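PDB 3DHN: NAD-dependent epimerase/dehydratase from Bacteroides thetaiotaomicron, which probably binds NAD(P) through a Rossmann-type domain and may act as an oxidoreductase or epimerase, although its substrate is unknown. Local coordinates for residues Val8-Ser13 and Asp69-Ala74. Sequence-based numbering, arbitrary orientation.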
# COMPACT_ATOMS: atom_id res chain seq x y z
N VAL A 8 -12.53 0.38 -3.23
CA VAL A 8 -11.91 0.38 -4.54
C VAL A 8 -10.43 0.04 -4.31
O VAL A 8 -9.80 0.59 -3.41
CB VAL A 8 -11.97 1.76 -5.20
CG1 VAL A 8 -11.39 1.68 -6.61
CG2 VAL A 8 -13.40 2.27 -5.22
N LEU A 9 -9.90 -0.87 -5.12
CA LEU A 9 -8.51 -1.27 -5.02
C LEU A 9 -7.82 -0.85 -6.31
O LEU A 9 -8.07 -1.44 -7.37
CB LEU A 9 -8.41 -2.78 -4.84
CG LEU A 9 -7.30 -3.40 -3.97
CD1 LEU A 9 -7.18 -4.87 -4.34
CD2 LEU A 9 -5.96 -2.70 -4.18
N ILE A 10 -6.99 0.18 -6.24
CA ILE A 10 -6.27 0.66 -7.42
C ILE A 10 -4.94 -0.07 -7.58
O ILE A 10 -4.09 -0.09 -6.67
CB ILE A 10 -6.03 2.18 -7.32
CG1 ILE A 10 -7.38 2.92 -7.33
CG2 ILE A 10 -5.16 2.65 -8.49
CD1 ILE A 10 -7.27 4.41 -7.14
N GLY A 11 -4.76 -0.69 -8.75
CA GLY A 11 -3.55 -1.43 -9.02
C GLY A 11 -3.66 -2.81 -8.41
O GLY A 11 -2.73 -3.31 -7.76
N ALA A 12 -4.82 -3.44 -8.63
CA ALA A 12 -5.09 -4.77 -8.10
C ALA A 12 -4.38 -5.87 -8.88
O ALA A 12 -4.98 -6.88 -9.23
CB ALA A 12 -6.60 -5.03 -8.09
N SER A 13 -3.09 -5.66 -9.16
CA SER A 13 -2.30 -6.63 -9.90
C SER A 13 -0.92 -6.80 -9.25
O SER A 13 -0.58 -6.06 -8.33
CB SER A 13 -2.13 -6.16 -11.34
OG SER A 13 -1.49 -4.91 -11.37
N ASP A 69 -16.60 3.50 0.31
CA ASP A 69 -16.45 3.76 1.74
C ASP A 69 -14.97 4.06 2.02
O ASP A 69 -14.64 4.82 2.93
CB ASP A 69 -16.91 2.54 2.56
CG ASP A 69 -18.41 2.24 2.40
OD1 ASP A 69 -18.86 1.18 2.88
OD2 ASP A 69 -19.13 3.07 1.79
N ALA A 70 -14.09 3.45 1.24
CA ALA A 70 -12.64 3.65 1.37
C ALA A 70 -11.92 3.20 0.11
O ALA A 70 -12.46 2.42 -0.69
CB ALA A 70 -12.11 2.86 2.57
N VAL A 71 -10.71 3.70 -0.07
CA VAL A 71 -9.89 3.37 -1.24
C VAL A 71 -8.50 2.93 -0.80
O VAL A 71 -7.88 3.55 0.06
CB VAL A 71 -9.74 4.57 -2.19
CG1 VAL A 71 -8.68 4.27 -3.27
CG2 VAL A 71 -11.07 4.90 -2.85
N ILE A 72 -8.02 1.84 -1.40
CA ILE A 72 -6.69 1.32 -1.13
C ILE A 72 -5.96 1.37 -2.46
O ILE A 72 -6.49 0.92 -3.48
CB ILE A 72 -6.70 -0.15 -0.66
CG1 ILE A 72 -7.48 -0.29 0.64
CG2 ILE A 72 -5.26 -0.65 -0.50
CD1 ILE A 72 -7.71 -1.75 1.05
N SER A 73 -4.75 1.94 -2.47
CA SER A 73 -3.98 2.01 -3.70
C SER A 73 -2.68 1.22 -3.60
O SER A 73 -1.87 1.44 -2.70
CB SER A 73 -3.66 3.46 -4.06
OG SER A 73 -2.81 3.50 -5.20
N ALA A 74 -2.49 0.29 -4.54
CA ALA A 74 -1.28 -0.53 -4.62
C ALA A 74 -0.50 -0.21 -5.90
O ALA A 74 0.25 -1.04 -6.41
CB ALA A 74 -1.65 -2.02 -4.59
O HOH W 1 -0.18 -3.04 -8.06
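With CG1 anti to the backbone N in both V8 (chi1 -176°) and V71 (chi1 170°), the two valines keep CG2 beside N, and CG2 of V71 lies 4.0 Å from CB of V8. I10 turns CG1 anti to its carbonyl carbon and extends it (chi2 176°), so that CD1 reaches back to CG1 of V71 at 4.1 Å, the two side chains crossing obliquely. V8, V71, I10 and S73 share this face; on the reverse face, CD2 of L9 approaches CG2 of I72 at 4.3 Å, and I72 packs on M201, I202 and L205 of helix 194-206. The parallel strands are joined by a ladder: V8 N reaches A70 O at a long 3.3 Å, I72 N donates almost straight to V8 O, I10 N to I72 O, and A74 N to I10 O at 2.7 Å. Past I10 the chain leaves the strand at G11, which has a positive phi, and a water 2.6 Å from both G11 O and A74 O links the two segments. The first and fourth strands of the Rossmann fold lie side by side in the sheet's interior, between strands 30-34 and 106-110. The ladder pairs the amides and carbonyls of V8, I10 and I72 in an apolar interior; the turn at G11 lies at the C-terminal strand ends, where Rossmann proteins bind the dinucleotide, consistent with cofactor binding here.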